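Long-range contacts in 6-phosphofructokinase isozyme 2 (Escherichia coli, PDB 3UQD), which catalyses the ATP-dependent, magnesium-requiring phosphorylation of fructose 6-phosphate to fructose 1,6-bisphosphate, the first committing step of glycolysis: residues Ala16-Gln21 against Arg29-Val34; Ser250-Gly255 against Gln290-Cys295. All coordinates share one frame; numbering follows the deposited sequence.

In the fold
Interaction 1 belongs to the lid sheet and interaction 2 to the nucleotide-binding core; their centres lie about 19 Å apart and their nearest atoms about 6 Å. The lid sheet links them, since strand 12-19 carries Ala16-Gln21 and strand 103-107 of the same sheet touches Val252. Gly253 lies about 5 Å from the bound fructose 6-phosphate, the side chain of Ala16 about 10 Å (nearest atoms). Across the dimer they are joined through a ligand. The fructose 1,6-bisphosphate gripped by Arg29 in interaction 1 is hydrogen-bonded to Gly253 of the second subunit, so interaction 1 of one chain completes the sugar site beside interaction 2 of the other.

Interaction 1: Ala16-Gln21 against Arg29-Val34. With FBP (1,6-di-O-phosphono-beta-D-fructofuranose), chain N.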
ATOM      1  N   ALA A  16      15.944   7.029  13.777  1.00 27.13           N
ATOM      2  CA  ALA A  16      15.755   5.913  12.867  1.00 28.05           C
ATOM      3  C   ALA A  16      15.492   4.647  13.663  1.00 29.02           C
ATOM      4  O   ALA A  16      16.212   4.353  14.614  1.00 31.98           O
ATOM      5  CB  ALA A  16      16.978   5.742  11.980  1.00 23.58           C
ATOM      6  N   THR A  17      14.454   3.908  13.275  1.00 26.90           N
ATOM      7  CA  THR A  17      14.088   2.672  13.955  1.00 31.61           C
ATOM      8  C   THR A  17      13.856   1.534  12.959  1.00 34.68           C
ATOM      9  O   THR A  17      13.688   1.773  11.763  1.00 37.52           O
ATOM     10  CB  THR A  17      12.831   2.859  14.820  1.00 32.48           C
ATOM     11  OG1 THR A  17      12.539   1.641  15.512  1.00 35.44           O
ATOM     12  CG2 THR A  17      11.639   3.233  13.959  1.00 23.76           C
ATOM     13  N   ILE A  18      13.854   0.302  13.455  1.00 34.23           N
ATOM     14  CA  ILE A  18      13.636  -0.870  12.607  1.00 35.65           C
ATOM     15  C   ILE A  18      12.446  -1.702  13.102  1.00 32.94           C
ATOM     16  O   ILE A  18      12.308  -1.956  14.299  1.00 30.36           O
ATOM     17  CB  ILE A  18      14.906  -1.759  12.530  1.00 29.94           C
ATOM     18  CG1 ILE A  18      16.045  -1.008  11.838  1.00 32.62           C
ATOM     19  CG2 ILE A  18      14.620  -3.062  11.791  1.00 30.55           C
ATOM     20  CD1 ILE A  18      17.314  -1.827  11.701  1.00 37.72           C
ATOM     21  N   THR A  19      11.581  -2.108  12.178  1.00 33.89           N
ATOM     22  CA  THR A  19      10.435  -2.942  12.523  1.00 32.81           C
ATOM     23  C   THR A  19      10.255  -4.053  11.481  1.00 33.73           C
ATOM     24  O   THR A  19      10.489  -3.839  10.294  1.00 30.25           O
ATOM     25  CB  THR A  19       9.148  -2.096  12.695  1.00 30.70           C
ATOM     26  OG1 THR A  19       8.151  -2.861  13.382  1.00 36.82           O
ATOM     27  CG2 THR A  19       8.607  -1.628  11.352  1.00 31.12           C
ATOM     28  N   PRO A  20       9.868  -5.259  11.927  1.00 41.31           N
ATOM     29  CA  PRO A  20       9.834  -6.402  11.005  1.00 43.77           C
ATOM     30  C   PRO A  20       8.756  -6.285   9.936  1.00 41.18           C
ATOM     31  O   PRO A  20       9.003  -6.623   8.775  1.00 39.23           O
ATOM     32  CB  PRO A  20       9.557  -7.595  11.927  1.00 47.16           C
ATOM     33  CG  PRO A  20       8.909  -7.003  13.133  1.00 49.07           C
ATOM     34  CD  PRO A  20       9.530  -5.650  13.307  1.00 42.25           C
ATOM     35  N   GLN A  21       7.582  -5.794  10.319  1.00 42.11           N
ATOM     36  CA  GLN A  21       6.452  -5.702   9.400  1.00 44.39           C
ATOM     37  C   GLN A  21       5.830  -4.309   9.420  1.00 41.53           C
ATOM     38  O   GLN A  21       6.041  -3.544  10.360  1.00 37.27           O
ATOM     39  CB  GLN A  21       5.380  -6.728   9.789  1.00 46.11           C
ATOM     40  CG  GLN A  21       5.913  -8.101  10.185  1.00 49.85           C
ATOM     41  CD  GLN A  21       6.233  -8.980   8.988  1.00 51.01           C
ATOM     42  OE1 GLN A  21       5.657  -8.818   7.910  1.00 55.34           O
ATOM     43  NE2 GLN A  21       7.155  -9.919   9.176  1.00 43.60           N
ATOM     44  N   ARG A  29       6.132  -3.293  16.738  1.00 35.93           N
ATOM     45  CA  ARG A  29       7.244  -3.241  17.683  1.00 34.93           C
ATOM     46  C   ARG A  29       8.517  -2.756  16.995  1.00 37.44           C
ATOM     47  O   ARG A  29       9.002  -3.379  16.047  1.00 41.32           O
ATOM     48  CB  ARG A  29       7.472  -4.617  18.317  1.00 37.64           C
ATOM     49  CG  ARG A  29       6.269  -5.170  19.080  1.00 40.09           C
ATOM     50  CD  ARG A  29       6.079  -4.495  20.446  1.00 40.95           C
ATOM     51  NE  ARG A  29       4.826  -4.900  21.088  1.00 37.02           N
ATOM     52  CZ  ARG A  29       4.356  -4.376  22.217  1.00 37.16           C
ATOM     53  NH1 ARG A  29       5.026  -3.418  22.844  1.00 34.87           N
ATOM     54  NH2 ARG A  29       3.211  -4.807  22.722  1.00 37.45           N
ATOM     55  N   CYS A  30       9.047  -1.636  17.474  1.00 32.74           N
ATOM     56  CA  CYS A  30      10.206  -1.007  16.857  1.00 30.73           C
ATOM     57  C   CYS A  30      11.407  -1.012  17.795  1.00 36.09           C
ATOM     58  O   CYS A  30      11.252  -0.971  19.013  1.00 40.39           O
ATOM     59  CB  CYS A  30       9.867   0.428  16.454  1.00 33.13           C
ATOM     60  SG  CYS A  30       8.633   0.573  15.140  1.00 34.24           S
ATOM     61  N   THR A  31      12.607  -1.058  17.225  1.00 34.43           N
ATOM     62  CA  THR A  31      13.821  -1.073  18.030  1.00 36.15           C
ATOM     63  C   THR A  31      14.161   0.327  18.521  1.00 35.45           C
ATOM     64  O   THR A  31      13.635   1.320  18.010  1.00 33.09           O
ATOM     65  CB  THR A  31      15.021  -1.644  17.253  1.00 33.62           C
ATOM     66  OG1 THR A  31      15.368  -0.757  16.190  1.00 29.64           O
ATOM     67  CG2 THR A  31      14.683  -3.014  16.681  1.00 33.46           C
ATOM     68  N   ALA A  32      15.034   0.398  19.520  1.00 36.41           N
ATOM     69  CA  ALA A  32      15.424   1.673  20.108  1.00 34.44           C
ATOM     70  C   ALA A  32      16.057   2.550  19.042  1.00 35.84           C
ATOM     71  O   ALA A  32      16.978   2.122  18.345  1.00 33.31           O
ATOM     72  CB  ALA A  32      16.377   1.453  21.263  1.00 36.15           C
ATOM     73  N   PRO A  33      15.553   3.783  18.906  1.00 40.82           N
ATOM     74  CA  PRO A  33      15.906   4.668  17.790  1.00 36.75           C
ATOM     75  C   PRO A  33      17.349   5.166  17.803  1.00 40.88           C
ATOM     76  O   PRO A  33      17.875   5.545  18.849  1.00 47.18           O
ATOM     77  CB  PRO A  33      14.933   5.841  17.955  1.00 37.59           C
ATOM     78  CG  PRO A  33      14.586   5.840  19.395  1.00 42.09           C
ATOM     79  CD  PRO A  33      14.576   4.401  19.817  1.00 41.98           C
ATOM     80  N   VAL A  34      17.977   5.149  16.631  1.00 35.26           N
ATOM     81  CA  VAL A  34      19.286   5.755  16.430  1.00 32.13           C
ATOM     82  C   VAL A  34      19.073   7.199  15.975  1.00 29.14           C
ATOM     83  O   VAL A  34      18.092   7.498  15.300  1.00 37.15           O
ATOM     84  CB  VAL A  34      20.090   4.989  15.353  1.00 34.54           C
ATOM     85  CG1 VAL A  34      21.495   5.558  15.212  1.00 39.83           C
ATOM     86  CG2 VAL A  34      20.148   3.512  15.686  1.00 40.05           C
TER
HETATM   87  P1  FBP N 402      -3.551  -0.686  23.364  0.89 36.83           P
HETATM   88  O1P FBP N 402      -2.794  -1.726  24.157  0.89 39.67           O
HETATM   89  O2P FBP N 402      -3.590  -1.079  21.912  0.89 29.11           O
HETATM   90  O3P FBP N 402      -5.048  -0.563  23.881  0.89 27.25           O
HETATM   91  O1  FBP N 402      -2.870   0.743  23.461  0.89 27.56           O
HETATM   92  C1  FBP N 402      -2.442   1.269  24.712  0.89 23.41           C
HETATM   93  C2  FBP N 402      -0.994   1.644  24.870  0.89 27.37           C
HETATM   94  O2  FBP N 402      -0.713   1.629  26.243  0.89 21.94           O
HETATM   95  C3  FBP N 402      -0.561   2.891  24.245  0.89 24.27           C
HETATM   96  O3  FBP N 402      -0.957   3.969  24.997  0.89 30.21           O
HETATM   97  C4  FBP N 402       0.863   2.717  24.310  0.89 23.97           C
HETATM   98  O4  FBP N 402       1.510   3.555  23.392  0.89 19.01           O
HETATM   99  C5  FBP N 402       1.007   1.333  23.914  0.89 23.97           C
HETATM  100  O5  FBP N 402      -0.210   0.679  24.262  0.89 28.37           O
HETATM  101  C6  FBP N 402       2.096   0.637  24.622  0.89 18.96           C
HETATM  102  O6  FBP N 402       2.287  -0.676  24.180  0.89 21.18           O
HETATM  103  P2  FBP N 402       2.802  -1.822  25.123  0.89 24.35           P
HETATM  104  O4P FBP N 402       4.316  -1.763  25.121  0.89 18.49           O
HETATM  105  O5P FBP N 402       2.300  -1.512  26.609  0.89 19.46           O
HETATM  106  O6P FBP N 402       2.304  -3.169  24.638  0.89 27.23           O
HETATM  107  O   HOH W   1      17.326   1.430  15.850  1.00 39.97           O
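A side chain stands in for a ladder bond where Thr17 gives its hydroxyl to the backbone of Thr31, OG1 to O at 2.7 Å. With OG1 anti to the backbone N (chi1 -178°), the hydroxyl reaches across the gap, arriving tilted 18° from the carbonyl plane. A valine here would probably leave that carbonyl without its donor, because no branch could replace OG1. Next along, Ile18 O accepts the N-H of Thr31, N to O at 3.1 Å, while Ile18 N reaches Thr31 OG1 only weakly. A water joins that same OG1 to Ala32 O. Regular pairing is confined to Ala16 and Val34, an antiparallel hydrogen-bonded pair with both bonds in the carbonyl planes, Ala16 N to Val34 O at 2.7 Å and Val34 N to Ala16 O at 2.8 Å. Beyond the irregular part, Cys30 SG packs on Thr19 CB at 3.7 Å. Arg29 sends its bent chain away to a phosphate of fructose 1,6-bisphosphate, NH1 to O4P at 2.9 Å and NH2 to O6P at 2.7 Å. That ligand is also held by Arg90 and Asn92 of the second subunit. The backbone of Arg29 pairs in a parallel ladder with a strand of that subunit, forming the intersubunit beta-sheet lid of PfkB-family sugar kinases.

Interaction 2: Ser250-Gly255 against Gln290-Cys295; sequences STVGAG and QGTRLC. With ATP (adenosine-5'-triphosphate), chain E.
Ser250 turns OG anti to its own amide nitrogen (chi1 169°) and Thr292 swings CG2 anti to its carbonyl carbon (chi1 56° for OG1), which sets a polar and an apolar contact next to each other. Ser250 OG donates to Gly291 O over a short 2.5 Å, in the carbonyl plane and on a lone pair; the same hydroxyl is also bonded to Gln103 NE2, so two partners probably hold its rotation. Thr292 brings its methyl to Val252, CG2 to CG2 at 3.7 Å, the two side chains crossing at a slant, while its OG1 is bonded to Glu36 OE2. Val252 is modelled with a nearly eclipsed chi1, so its closer approach to Gly291 O is doubtful.

Two turns shape the backbones. Gly253 is the third residue of a type II turn, and its positive phi suits glycine; a beta carbon there would crowd Leu294 CD2, which now rests 3.8 Å from Gly253 CA. Gly291, at positive phi (69°), is the second residue of a type II' turn running from Gln290 to Arg293. Ser250, Val252, Gly291 and Arg293 all belong to the potassium site. Gly253 is the N-cap of helix 254-267, and the amide N of Gly255 binds ATP O1G at 3.2 Å, consistent with the anion hole of the ribokinase fold, just before Asp256, the probable catalytic residue.

Strand 103-107 covers Val252 through Gln103 and Arg105. Leu294 and Cys295 lean on Arg46 and Ala47 of helix 40-50 as the chain approaches helix 297-307.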
ATOM      1  N   SER A 250      19.562   3.322  -1.932  1.00 23.60           N
ATOM      2  CA  SER A 250      18.664   4.239  -1.253  1.00 24.89           C
ATOM      3  C   SER A 250      18.974   5.671  -1.677  1.00 26.51           C
ATOM      4  O   SER A 250      20.085   6.155  -1.471  1.00 26.58           O
ATOM      5  CB  SER A 250      18.809   4.083   0.258  1.00 24.05           C
ATOM      6  OG  SER A 250      18.148   5.128   0.946  1.00 27.53           O
ATOM      7  N   THR A 251      17.986   6.345  -2.257  1.00 29.50           N
ATOM      8  CA  THR A 251      18.193   7.674  -2.834  1.00 29.51           C
ATOM      9  C   THR A 251      18.072   8.836  -1.848  1.00 29.24           C
ATOM     10  O   THR A 251      18.208   9.990  -2.248  1.00 31.33           O
ATOM     11  CB  THR A 251      17.214   7.954  -3.993  1.00 29.36           C
ATOM     12  OG1 THR A 251      15.864   7.888  -3.509  1.00 37.14           O
ATOM     13  CG2 THR A 251      17.412   6.955  -5.122  1.00 23.59           C
ATOM     14  N   VAL A 252      17.814   8.559  -0.572  1.00 24.28           N
ATOM     15  CA  VAL A 252      17.706   9.667   0.379  1.00 27.52           C
ATOM     16  C   VAL A 252      19.086  10.228   0.703  1.00 26.13           C
ATOM     17  O   VAL A 252      20.038   9.477   0.911  1.00 27.02           O
ATOM     18  CB  VAL A 252      16.906   9.294   1.663  1.00 44.64           C
ATOM     19  CG1 VAL A 252      16.809   7.798   1.827  1.00 49.90           C
ATOM     20  CG2 VAL A 252      17.506   9.961   2.905  1.00 37.77           C
ATOM     21  N   GLY A 253      19.192  11.554   0.709  1.00 24.28           N
ATOM     22  CA  GLY A 253      20.468  12.214   0.911  1.00 25.67           C
ATOM     23  C   GLY A 253      21.114  12.633  -0.402  1.00 28.80           C
ATOM     24  O   GLY A 253      22.060  13.419  -0.404  1.00 24.24           O
ATOM     25  N   ALA A 254      20.603  12.112  -1.517  1.00 21.61           N
ATOM     26  CA  ALA A 254      21.156  12.407  -2.839  1.00 23.65           C
ATOM     27  C   ALA A 254      21.109  13.902  -3.165  1.00 22.34           C
ATOM     28  O   ALA A 254      22.088  14.471  -3.646  1.00 19.00           O
ATOM     29  CB  ALA A 254      20.435  11.604  -3.917  1.00 22.50           C
ATOM     30  N   GLY A 255      19.970  14.530  -2.894  1.00 20.68           N
ATOM     31  CA  GLY A 255      19.814  15.959  -3.110  1.00 22.28           C
ATOM     32  C   GLY A 255      20.839  16.813  -2.380  1.00 20.40           C
ATOM     33  O   GLY A 255      21.538  17.610  -3.001  1.00 17.76           O
ATOM     34  N   GLN A 290      22.941   2.435   2.045  1.00 28.24           N
ATOM     35  CA  GLN A 290      21.621   2.121   2.572  1.00 27.95           C
ATOM     36  C   GLN A 290      21.141   3.268   3.444  1.00 28.01           C
ATOM     37  O   GLN A 290      21.942   4.020   3.992  1.00 25.99           O
ATOM     38  CB  GLN A 290      21.675   0.845   3.413  1.00 33.87           C
ATOM     39  CG  GLN A 290      22.210  -0.369   2.677  1.00 40.88           C
ATOM     40  CD  GLN A 290      21.201  -0.958   1.712  1.00 48.78           C
ATOM     41  OE1 GLN A 290      20.002  -0.685   1.803  1.00 48.58           O
ATOM     42  NE2 GLN A 290      21.683  -1.774   0.778  1.00 50.56           N
ATOM     43  N   GLY A 291      19.828   3.396   3.571  1.00 32.43           N
ATOM     44  CA  GLY A 291      19.245   4.343   4.501  1.00 30.13           C
ATOM     45  C   GLY A 291      19.448   5.793   4.115  1.00 26.14           C
ATOM     46  O   GLY A 291      19.267   6.174   2.959  1.00 24.20           O
ATOM     47  N   THR A 292      19.838   6.596   5.099  1.00 27.55           N
ATOM     48  CA  THR A 292      19.944   8.038   4.941  1.00 30.70           C
ATOM     49  C   THR A 292      21.397   8.505   4.807  1.00 35.69           C
ATOM     50  O   THR A 292      21.673   9.710   4.809  1.00 32.41           O
ATOM     51  CB  THR A 292      19.330   8.747   6.153  1.00 31.61           C
ATOM     52  OG1 THR A 292      19.968   8.273   7.345  1.00 27.30           O
ATOM     53  CG2 THR A 292      17.845   8.455   6.246  1.00 36.34           C
ATOM     54  N   ARG A 293      22.320   7.555   4.694  1.00 27.81           N
ATOM     55  CA  ARG A 293      23.740   7.888   4.664  1.00 30.21           C
ATOM     56  C   ARG A 293      24.108   8.747   3.458  1.00 27.03           C
ATOM     57  O   ARG A 293      23.722   8.445   2.329  1.00 24.61           O
ATOM     58  CB  ARG A 293      24.595   6.616   4.713  1.00 28.22           C
ATOM     59  CG  ARG A 293      24.311   5.755   5.937  1.00 33.54           C
ATOM     60  CD  ARG A 293      25.290   4.595   6.066  1.00 38.51           C
ATOM     61  NE  ARG A 293      26.653   5.063   6.297  1.00 49.30           N
ATOM     62  CZ  ARG A 293      27.667   4.845   5.468  1.00 52.96           C
ATOM     63  NH1 ARG A 293      27.476   4.153   4.353  1.00 56.28           N
ATOM     64  NH2 ARG A 293      28.873   5.312   5.759  1.00 51.08           N
ATOM     65  N   LEU A 294      24.853   9.820   3.709  1.00 24.99           N
ATOM     66  CA  LEU A 294      25.250  10.754   2.656  1.00 20.45           C
ATOM     67  C   LEU A 294      26.390  10.207   1.806  1.00 15.47           C
ATOM     68  O   LEU A 294      26.841   9.083   2.004  1.00 16.99           O
ATOM     69  CB  LEU A 294      25.661  12.094   3.268  1.00 19.28           C
ATOM     70  CG  LEU A 294      24.579  12.767   4.117  1.00 21.34           C
ATOM     71  CD1 LEU A 294      25.091  14.076   4.692  1.00 18.23           C
ATOM     72  CD2 LEU A 294      23.324  12.995   3.288  1.00 25.41           C
ATOM     73  N   CYS A 295      26.857  11.023   0.867  1.00 22.05           N
ATOM     74  CA  CYS A 295      27.988  10.665   0.016  1.00 25.95           C
ATOM     75  C   CYS A 295      29.274  10.526   0.826  1.00 25.95           C
ATOM     76  O   CYS A 295      29.546  11.324   1.719  1.00 25.20           O
ATOM     77  CB  CYS A 295      28.189  11.724  -1.073  1.00 19.50           C
ATOM     78  SG  CYS A 295      28.549  13.380  -0.421  1.00 18.59           S
TER
HETATM   79  PG  ATP E 401      16.207  14.736  -2.663  1.00 28.23           P
HETATM   80  O1G ATP E 401      17.078  13.834  -1.776  1.00 24.63           O
HETATM   81  O2G ATP E 401      16.119  16.027  -1.921  1.00 25.78           O
HETATM   82  O3G ATP E 401      14.843  14.138  -2.905  1.00 33.89           O
HETATM   83  PB  ATP E 401      16.413  15.727  -5.246  1.00 17.96           P
HETATM   84  O1B ATP E 401      16.323  17.232  -4.866  1.00 25.17           O
HETATM   85  O2B ATP E 401      14.991  15.196  -5.656  1.00 15.81           O
HETATM   86  O3B ATP E 401      16.951  14.877  -4.008  1.00 27.94           O
HETATM   87  PA  ATP E 401      17.516  14.204  -7.264  1.00 22.10           P
HETATM   88  O1A ATP E 401      16.419  13.242  -6.894  1.00 18.70           O
HETATM   89  O2A ATP E 401      17.482  14.505  -8.764  1.00 22.99           O
HETATM   90  O3A ATP E 401      17.419  15.488  -6.433  1.00 24.69           O
HETATM   91  O5' ATP E 401      18.912  13.497  -6.879  1.00 24.85           O
HETATM   92  C5' ATP E 401      20.089  14.195  -7.081  1.00 21.28           C
HETATM   93  C4' ATP E 401      21.203  13.468  -7.672  1.00 18.56           C
HETATM   94  O4' ATP E 401      21.322  12.203  -6.987  1.00 26.74           O
HETATM   95  C3' ATP E 401      20.927  13.079  -9.060  1.00 20.48           C
HETATM   96  O3' ATP E 401      21.247  14.086  -9.937  1.00 19.60           O
HETATM   97  C2' ATP E 401      21.805  11.918  -9.222  1.00 23.23           C
HETATM   98  O2' ATP E 401      23.105  12.337  -9.339  1.00 21.21           O
HETATM   99  C1' ATP E 401      21.637  11.208  -7.934  1.00 20.70           C
HETATM  100  N9  ATP E 401      20.578  10.209  -7.992  1.00 19.52           N
HETATM  101  C8  ATP E 401      19.321  10.390  -7.541  1.00 12.67           C
HETATM  102  N7  ATP E 401      18.633   9.255  -7.788  1.00 14.16           N
HETATM  103  C5  ATP E 401      19.447   8.363  -8.390  1.00 16.51           C
HETATM  104  C6  ATP E 401      19.283   7.050  -8.850  1.00 19.05           C
HETATM  105  N6  ATP E 401      17.959   6.351  -8.712  1.00 20.27           N
HETATM  106  N1  ATP E 401      20.335   6.426  -9.418  1.00 21.81           N
HETATM  107  C2  ATP E 401      21.524   7.037  -9.539  1.00 15.55           C
HETATM  108  N3  ATP E 401      21.705   8.286  -9.103  1.00 17.28           N
HETATM  109  C4  ATP E 401      20.702   8.968  -8.527  1.00 16.23           C